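Local coordinates for protein putative peptidase M23 (PDB 2HSI) that probably acts as a zinc-dependent endopeptidase of family M23, although its substrate is not established, at residues I204-Y207 / G211-V214; A139-F144 / T213-H218; L152-P157 / Q220-M225. All coordinates share one frame; numbering follows the deposited sequence. Where two conformers were deposited one is given.

Contact 1 (I204-Y207 / G211-V214); sequences IGDY and GKTV
The carbonyl oxygen of Gly211 is gripped by two donors. Tyr207 N gives it an almost straight bond of 3.0 Å (N-H...O 177°), and Thr213 OG1 donates to Gly211 O from 2.8 Å. Each donor lies well out of the carbonyl plane, one on either side and neither on a lone pair, and together they clamp the Gly211-Lys212 peptide from both faces. Gly211 N closes the same pair by a more bent bond to Tyr207 O. Two residues further from the turn, Gly205 and Thr213 form the other hydrogen-bonded antiparallel pair, with Gly205 N 3.0 Å from Thr213 O and Thr213 N 2.9 Å from Gly205 O. Asp206 and Lys212 face each other in the non-hydrogen-bonded pair between. Here the lysine chain crosses the aspartate at a slant, bends at its end (chi4 -52°), and brings NZ to 2.9 Å from Asp206 OD2, a salt bridge made on the syn side, somewhat out of the carboxylate plane. It is described for one of two conformers of Asp206, so the ion pair may be only partly occupied. On the same face, Ile204 CG1 lies a loose 4.3 Å from Val214 CG2. On the face of Thr213, the Tyr207 ring folds back over Gly205 CA and turns CD2 to 3.5 Å from Thr213 OG1; the absence of a side chain at Gly205 lets the ring lie there. Its hydroxyl is bonded to Glu136 of helix 127-141, which also touches the ring through Glu133 and Gln137. The positive phi of Gly211 (63°) favours glycine. The Thr213 side chain is about 12 Å from the zinc ion. The pairing is that of a beta hairpin, strands 199-207 and 213-219 of the antiparallel M23 sheet.

Contact 2 (A139-F144 / T213-H218); sequences AAYRRF and TVFVDH
With CG beside the backbone N and anti to the carbonyl carbon in both residues (chi1 near -75°), Tyr141 and Phe215 bring their rings together between the helix end and the strand. They meet as a T-shaped pair: the edge of Phe215 points at the face of Tyr141, with centroids 4.8 Å apart and planes at 59°. Phe215 CE1 is the atom that makes the approach, seated over the middle of the tyrosine ring and 3.4 Å from Tyr141 CZ. A face of the phenylalanine is used as well, for Ala140 CB stands over it in a CH-pi contact, 4.0 Å from the ring centroid and 3.6 Å from Phe215 CD1. The last turn of helix 127-141 is thereby laid against one face of the antiparallel M23 sheet, at strand 213-219, and Met225 of the adjoining strand touches both rings. Tyr141 also has Arg270 as a cation-pi partner. Beyond the helix the contact becomes polar. Arg143, its CB toward the strand and its chain kinked at chi2, sets NE 3.2 Å from Asp217 OD2, a salt bridge in which the guanidinium and carboxylate planes are 61° apart, so they do not make a flat, two-pronged pairing. Ser145 binds the same OD2, while Asp217 OD1 accepts from Gly219 N. A water donates to that OD1 from 2.6 Å and to Arg143 O from 2.9 Å, tying the loop backbone to the carboxylate. Asp217 is buried, and these several partners probably favour its ionised form; Arg143 lies exposed at the outer side of the contact.

Contact 3 (L152-P157 / Q220-M225); sequences LMLDKP and QGFISM
Apolar packing carries this contact, and most of it falls on one atom, Phe222 CZ. Leu154 reaches that end of the ring from the opposite direction with its forked tip: CD1 lies 3.7 Å and CD2 3.8 Å from Phe222 CZ, with Leu154 CG only slightly farther. The CD2 branch extends along the ring to Phe222 CE2, at 3.9 Å. The phenylalanine reaches out because its CG stands anti to the backbone N (chi1 -173°), which carries the ring off strand 222-229 toward the loop. Leu152 adds a looser touch, its CD2 4.2 Å from Phe222 CE2. Phe222 is thus held by both leucines, and Leu152 also packs on Ile27 and Leu31 of helix 26-31. In the fold, the irregular chain that follows helix 127-141 here passes across a face of the antiparallel M23 sheet, and Phe222 of strand 222-229 packs against the underside of that crossing chain. Other aromatic groups complete the packing: the rings of His218 and Phe276 meet Phe222, and Trp262 of strand 260-266 touches Leu154. Polar bonds play no part between the segments; Leu152 O merely lies 4.2 Å from Phe222 CZ, a van der Waals approach. The loop is secured instead by backbone bonds to other parts of the chain, Leu154 to Phe276 and Asp155 to Pro196, and by the salt bridge of Asp155 with Arg242. On the strand, the buried Ser224 OG is bonded to His218 NE2 and Trp262 NE1.

How the contacts relate
Strands 199-207, 213-219 and 222-229 follow one another along the chain and lie side by side in one antiparallel sheet, which all three contacts reach. Contact 1 sits at the turn of the first hairpin; contact 2, centred 12 Å away, shares Thr213 and Val214 with it and brings in the end of helix 127-141. Contact 3 lies 11 Å from contact 2 and 18 Å from contact 1, where the loop 152-157 meets the next strand. Val216 N and Ser224 O, 2.8 Å apart, link the strands of contacts 2 and 3. Helix and loop, both earlier in sequence, are thereby packed onto the sheet that also contributes zinc ligand His261.

Contact 1 (I204-Y207 / G211-V214)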
loop_
_atom_site.group_PDB
_atom_site.type_symbol
_atom_site.label_atom_id
_atom_site.label_comp_id
_atom_site.label_asym_id
_atom_site.label_seq_id
_atom_site.Cartn_x
_atom_site.Cartn_y
_atom_site.Cartn_z
ATOM N N ILE A 204 13.984 6.021 1.489
ATOM C CA ILE A 204 14.177 7.200 0.659
ATOM C C ILE A 204 15.262 6.815 -0.340
ATOM O O ILE A 204 16.298 6.279 0.035
ATOM C CB ILE A 204 14.603 8.437 1.490
ATOM C CG1 ILE A 204 13.422 8.961 2.309
ATOM C CG2 ILE A 204 15.135 9.576 0.591
ATOM C CD1 ILE A 204 13.809 10.054 3.318
ATOM N N GLY A 205 14.995 7.031 -1.614
ATOM C CA GLY A 205 15.997 6.754 -2.626
ATOM C C GLY A 205 15.951 7.757 -3.750
ATOM O O GLY A 205 15.010 8.536 -3.872
ATOM N N ASP A 206 17.010 7.750 -4.545
ATOM C CA ASP A 206 17.031 8.483 -5.799
ATOM C C ASP A 206 17.428 7.450 -6.833
ATOM O O ASP A 206 18.610 7.166 -7.044
ATOM C CB ASP A 206 18.008 9.662 -5.766
ATOM C CG ASP A 206 17.692 10.724 -6.824
ATOM O OD1 ASP A 206 17.164 10.387 -7.909
ATOM O OD2 ASP A 206 17.979 11.913 -6.576
ATOM N N TYR A 207 16.408 6.880 -7.456
ATOM C CA TYR A 207 16.573 5.677 -8.259
ATOM C C TYR A 207 16.598 5.956 -9.743
ATOM O O TYR A 207 16.067 6.962 -10.196
ATOM C CB TYR A 207 15.453 4.687 -7.931
ATOM C CG TYR A 207 15.407 4.268 -6.473
ATOM C CD1 TYR A 207 16.578 3.968 -5.771
ATOM C CD2 TYR A 207 14.192 4.152 -5.804
ATOM C CE1 TYR A 207 16.545 3.570 -4.440
ATOM C CE2 TYR A 207 14.149 3.765 -4.474
ATOM C CZ TYR A 207 15.320 3.467 -3.802
ATOM O OH TYR A 207 15.268 3.080 -2.483
ATOM N N GLY A 211 13.206 7.669 -9.830
ATOM C CA GLY A 211 13.642 8.979 -9.330
ATOM C C GLY A 211 13.554 9.099 -7.821
ATOM O O GLY A 211 13.735 8.102 -7.100
ATOM N N LYS A 212 13.279 10.311 -7.336
ATOM C CA LYS A 212 13.181 10.529 -5.891
ATOM C C LYS A 212 11.950 9.803 -5.361
ATOM O O LYS A 212 10.822 10.069 -5.777
ATOM C CB LYS A 212 13.162 12.014 -5.512
ATOM C CG LYS A 212 14.415 12.786 -5.943
ATOM C CD LYS A 212 14.476 14.147 -5.276
ATOM C CE LYS A 212 15.397 15.082 -6.049
ATOM N NZ LYS A 212 16.743 14.503 -6.304
ATOM N N THR A 213 12.202 8.857 -4.467
ATOM C CA THR A 213 11.192 7.890 -4.058
ATOM C C THR A 213 11.135 7.880 -2.557
ATOM O O THR A 213 12.176 7.915 -1.915
ATOM C CB THR A 213 11.537 6.473 -4.590
ATOM O OG1 THR A 213 11.652 6.519 -6.014
ATOM C CG2 THR A 213 10.456 5.436 -4.211
ATOM N N VAL A 214 9.919 7.860 -2.010
ATOM C CA VAL A 214 9.715 7.766 -0.572
ATOM C C VAL A 214 8.664 6.692 -0.231
ATOM O O VAL A 214 7.623 6.626 -0.866
ATOM C CB VAL A 214 9.377 9.162 0.066
ATOM C CG1 VAL A 214 8.140 9.824 -0.579
ATOM C CG2 VAL A 214 9.232 9.056 1.586
#

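Contact 2 (A139-F144 / T213-H218)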
loop_
_atom_site.group_PDB
_atom_site.type_symbol
_atom_site.label_atom_id
_atom_site.label_comp_id
_atom_site.label_asym_id
_atom_site.label_seq_id
_atom_site.Cartn_x
_atom_site.Cartn_y
_atom_site.Cartn_z
ATOM N N ALA A 139 12.485 -5.131 -0.531
ATOM C CA ALA A 139 12.582 -5.271 0.924
ATOM C C ALA A 139 11.630 -4.340 1.674
ATOM O O ALA A 139 11.006 -4.757 2.648
ATOM C CB ALA A 139 14.008 -5.058 1.391
ATOM N N ALA A 140 11.508 -3.092 1.208
ATOM C CA ALA A 140 10.630 -2.109 1.868
ATOM C C ALA A 140 9.151 -2.517 1.856
ATOM O O ALA A 140 8.464 -2.426 2.876
ATOM C CB ALA A 140 10.798 -0.746 1.255
ATOM N N TYR A 141 8.662 -2.981 0.711
ATOM C CA TYR A 141 7.283 -3.477 0.631
ATOM C C TYR A 141 6.999 -4.688 1.531
ATOM O O TYR A 141 5.850 -4.910 1.930
ATOM C CB TYR A 141 6.926 -3.819 -0.804
ATOM C CG TYR A 141 6.691 -2.638 -1.719
ATOM C CD1 TYR A 141 5.792 -1.610 -1.387
ATOM C CD2 TYR A 141 7.330 -2.581 -2.952
ATOM C CE1 TYR A 141 5.558 -0.546 -2.270
ATOM C CE2 TYR A 141 7.107 -1.544 -3.826
ATOM C CZ TYR A 141 6.228 -0.528 -3.490
ATOM O OH TYR A 141 6.051 0.490 -4.394
ATOM N N ARG A 142 8.047 -5.453 1.850
ATOM C CA ARG A 142 7.932 -6.645 2.683
ATOM C C ARG A 142 8.085 -6.365 4.175
ATOM O O ARG A 142 7.957 -7.276 4.983
ATOM C CB ARG A 142 8.939 -7.710 2.243
ATOM C CG ARG A 142 8.541 -8.360 0.940
ATOM C CD ARG A 142 9.672 -9.121 0.292
ATOM N NE ARG A 142 9.247 -9.597 -1.019
ATOM C CZ ARG A 142 9.998 -10.317 -1.849
ATOM N NH1 ARG A 142 11.242 -10.645 -1.525
ATOM N NH2 ARG A 142 9.503 -10.692 -3.019
ATOM N N ARG A 143 8.349 -5.110 4.538
ATOM C CA ARG A 143 8.358 -4.722 5.950
ATOM C C ARG A 143 6.978 -4.943 6.603
ATOM O O ARG A 143 5.945 -4.571 6.037
ATOM C CB ARG A 143 8.801 -3.274 6.121
ATOM C CG ARG A 143 9.151 -2.922 7.560
ATOM C CD ARG A 143 8.845 -1.471 7.819
ATOM N NE ARG A 143 9.179 -1.014 9.170
ATOM C CZ ARG A 143 10.389 -0.609 9.556
ATOM N NH1 ARG A 143 11.413 -0.617 8.704
ATOM N NH2 ARG A 143 10.577 -0.190 10.801
ATOM N N PHE A 144 6.972 -5.595 7.760
ATOM C CA PHE A 144 5.735 -5.843 8.494
ATOM C C PHE A 144 5.903 -5.397 9.949
ATOM O O PHE A 144 6.226 -6.192 10.822
ATOM C CB PHE A 144 5.318 -7.326 8.394
ATOM C CG PHE A 144 3.899 -7.593 8.849
ATOM C CD1 PHE A 144 2.822 -7.398 7.982
ATOM C CD2 PHE A 144 3.639 -8.026 10.145
ATOM C CE1 PHE A 144 1.499 -7.648 8.419
ATOM C CE2 PHE A 144 2.337 -8.258 10.588
ATOM C CZ PHE A 144 1.271 -8.068 9.725
ATOM N N THR A 213 12.202 8.857 -4.467
ATOM C CA THR A 213 11.192 7.890 -4.058
ATOM C C THR A 213 11.135 7.880 -2.557
ATOM O O THR A 213 12.176 7.915 -1.915
ATOM C CB THR A 213 11.537 6.473 -4.590
ATOM O OG1 THR A 213 11.652 6.519 -6.014
ATOM C CG2 THR A 213 10.456 5.436 -4.211
ATOM N N VAL A 214 9.919 7.860 -2.010
ATOM C CA VAL A 214 9.715 7.766 -0.572
ATOM C C VAL A 214 8.664 6.692 -0.231
ATOM O O VAL A 214 7.623 6.626 -0.866
ATOM C CB VAL A 214 9.377 9.162 0.066
ATOM C CG1 VAL A 214 8.140 9.824 -0.579
ATOM C CG2 VAL A 214 9.232 9.056 1.586
ATOM N N PHE A 215 8.982 5.836 0.736
ATOM C CA PHE A 215 8.056 4.819 1.239
ATOM C C PHE A 215 7.619 5.183 2.658
ATOM O O PHE A 215 8.463 5.440 3.518
ATOM C CB PHE A 215 8.734 3.452 1.339
ATOM C CG PHE A 215 8.955 2.746 0.022
ATOM C CD1 PHE A 215 8.363 1.516 -0.210
ATOM C CD2 PHE A 215 9.821 3.253 -0.938
ATOM C CE1 PHE A 215 8.602 0.820 -1.387
ATOM C CE2 PHE A 215 10.046 2.569 -2.125
ATOM C CZ PHE A 215 9.433 1.357 -2.348
ATOM N N VAL A 216 6.305 5.166 2.892
ATOM C CA VAL A 216 5.709 5.407 4.210
ATOM C C VAL A 216 4.968 4.159 4.719
ATOM O O VAL A 216 4.005 3.675 4.093
ATOM C CB VAL A 216 4.734 6.611 4.194
ATOM C CG1 VAL A 216 4.126 6.833 5.572
ATOM C CG2 VAL A 216 5.439 7.879 3.727
ATOM N N ASP A 217 5.437 3.642 5.847
ATOM C CA ASP A 217 4.856 2.447 6.452
ATOM C C ASP A 217 3.700 2.838 7.386
ATOM O O ASP A 217 3.924 3.351 8.471
ATOM C CB ASP A 217 5.960 1.659 7.173
ATOM C CG ASP A 217 5.445 0.444 7.934
ATOM O OD1 ASP A 217 4.371 -0.074 7.593
ATOM O OD2 ASP A 217 6.137 -0.005 8.881
ATOM N N HIS A 218 2.466 2.581 6.961
ATOM C CA HIS A 218 1.304 2.854 7.818
ATOM C C HIS A 218 1.110 1.798 8.908
ATOM O O HIS A 218 0.312 1.996 9.808
ATOM C CB HIS A 218 0.017 3.043 6.996
ATOM C CG HIS A 218 0.182 3.976 5.836
ATOM N ND1 HIS A 218 0.492 5.309 5.993
ATOM C CD2 HIS A 218 0.099 3.764 4.501
ATOM C CE1 HIS A 218 0.602 5.877 4.804
ATOM N NE2 HIS A 218 0.355 4.963 3.883
HETATM O O HOH W 1 4.698 -2.657 7.752
#

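Contact 3 (L152-P157 / Q220-M225)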
loop_
_atom_site.group_PDB
_atom_site.type_symbol
_atom_site.label_atom_id
_atom_site.label_comp_id
_atom_site.label_asym_id
_atom_site.label_seq_id
_atom_site.Cartn_x
_atom_site.Cartn_y
_atom_site.Cartn_z
ATOM N N LEU A 152 -7.868 3.557 7.588
ATOM C CA LEU A 152 -7.839 2.641 6.454
ATOM C C LEU A 152 -8.396 3.301 5.213
ATOM O O LEU A 152 -7.964 2.996 4.101
ATOM C CB LEU A 152 -8.583 1.340 6.758
ATOM C CG LEU A 152 -8.105 0.444 7.902
ATOM C CD1 LEU A 152 -9.005 -0.791 7.972
ATOM C CD2 LEU A 152 -6.646 0.042 7.759
ATOM N N MET A 153 -9.356 4.204 5.401
ATOM C CA MET A 153 -9.771 5.089 4.322
ATOM C C MET A 153 -8.739 6.199 4.238
ATOM O O MET A 153 -8.533 6.950 5.203
ATOM C CB MET A 153 -11.172 5.664 4.537
ATOM C CG MET A 153 -11.668 6.480 3.338
ATOM S SD MET A 153 -13.349 7.132 3.451
ATOM C CE MET A 153 -13.591 7.721 1.770
ATOM N N LEU A 154 -8.096 6.296 3.082
ATOM C CA LEU A 154 -6.949 7.181 2.892
ATOM C C LEU A 154 -7.342 8.503 2.260
ATOM O O LEU A 154 -8.284 8.567 1.466
ATOM C CB LEU A 154 -5.901 6.486 2.016
ATOM C CG LEU A 154 -5.316 5.168 2.523
ATOM C CD1 LEU A 154 -4.285 4.613 1.547
ATOM C CD2 LEU A 154 -4.716 5.346 3.904
ATOM N N ASP A 155 -6.619 9.559 2.624
ATOM C CA ASP A 155 -6.760 10.832 1.940
ATOM C C ASP A 155 -6.024 10.758 0.622
ATOM O O ASP A 155 -5.023 10.054 0.506
ATOM C CB ASP A 155 -6.152 11.970 2.752
ATOM C CG ASP A 155 -6.876 12.227 4.051
ATOM O OD1 ASP A 155 -8.055 11.838 4.193
ATOM O OD2 ASP A 155 -6.250 12.841 4.934
ATOM N N LYS A 156 -6.526 11.488 -0.369
ATOM C CA LYS A 156 -5.761 11.764 -1.576
ATOM C C LYS A 156 -4.474 12.477 -1.158
ATOM O O LYS A 156 -4.516 13.400 -0.344
ATOM C CB LYS A 156 -6.560 12.645 -2.536
ATOM C CG LYS A 156 -7.717 11.942 -3.212
ATOM C CD LYS A 156 -8.598 12.929 -3.956
ATOM C CE LYS A 156 -7.867 13.534 -5.136
ATOM N NZ LYS A 156 -8.710 14.526 -5.852
ATOM N N PRO A 157 -3.321 12.014 -1.672
ATOM C CA PRO A 157 -2.041 12.637 -1.345
ATOM C C PRO A 157 -1.809 13.998 -2.003
ATOM O O PRO A 157 -0.961 14.760 -1.538
ATOM C CB PRO A 157 -1.012 11.616 -1.822
ATOM C CG PRO A 157 -1.710 10.791 -2.817
ATOM C CD PRO A 157 -3.172 10.860 -2.572
ATOM N N GLN A 220 1.835 -2.816 9.646
ATOM C CA GLN A 220 1.398 -4.172 9.260
ATOM C C GLN A 220 1.301 -4.372 7.744
ATOM O O GLN A 220 0.299 -4.868 7.224
ATOM C CB GLN A 220 0.091 -4.579 9.973
ATOM C CG GLN A 220 0.227 -4.717 11.488
ATOM C CD GLN A 220 -0.940 -5.437 12.135
ATOM O OE1 GLN A 220 -1.586 -6.295 11.531
ATOM N NE2 GLN A 220 -1.196 -5.109 13.395
ATOM N N GLY A 221 2.359 -3.961 7.063
ATOM C CA GLY A 221 2.495 -4.134 5.625
ATOM C C GLY A 221 1.722 -3.170 4.748
ATOM O O GLY A 221 1.842 -3.226 3.522
ATOM N N PHE A 222 0.914 -2.306 5.370
ATOM C CA PHE A 222 0.112 -1.311 4.670
ATOM C C PHE A 222 1.032 -0.139 4.383
ATOM O O PHE A 222 1.404 0.596 5.292
ATOM C CB PHE A 222 -1.055 -0.875 5.562
ATOM C CG PHE A 222 -2.070 0.026 4.899
ATOM C CD1 PHE A 222 -2.337 -0.046 3.535
ATOM C CD2 PHE A 222 -2.830 0.909 5.682
ATOM C CE1 PHE A 222 -3.310 0.764 2.956
ATOM C CE2 PHE A 222 -3.802 1.726 5.114
ATOM C CZ PHE A 222 -4.046 1.654 3.753
ATOM N N ILE A 223 1.414 0.015 3.120
ATOM C CA ILE A 223 2.529 0.909 2.746
ATOM C C ILE A 223 2.160 1.799 1.548
ATOM O O ILE A 223 1.639 1.303 0.534
ATOM C CB ILE A 223 3.821 0.068 2.463
ATOM C CG1 ILE A 223 4.378 -0.538 3.773
ATOM C CG2 ILE A 223 4.923 0.896 1.719
ATOM C CD1 ILE A 223 5.349 -1.684 3.592
ATOM N N SER A 224 2.424 3.105 1.663
ATOM C CA SER A 224 2.367 4.009 0.506
ATOM C C SER A 224 3.767 4.265 -0.043
ATOM O O SER A 224 4.725 4.433 0.715
ATOM C CB SER A 224 1.717 5.348 0.855
ATOM O OG SER A 224 0.318 5.209 1.044
ATOM N N MET A 225 3.872 4.291 -1.363
ATOM C CA MET A 225 5.112 4.671 -2.028
ATOM C C MET A 225 4.804 5.825 -2.973
ATOM O O MET A 225 3.740 5.848 -3.610
ATOM C CB MET A 225 5.719 3.473 -2.772
ATOM C CG MET A 225 7.010 3.763 -3.571
ATOM S SD MET A 225 6.699 4.506 -5.195
ATOM C CE MET A 225 7.803 3.526 -6.220
#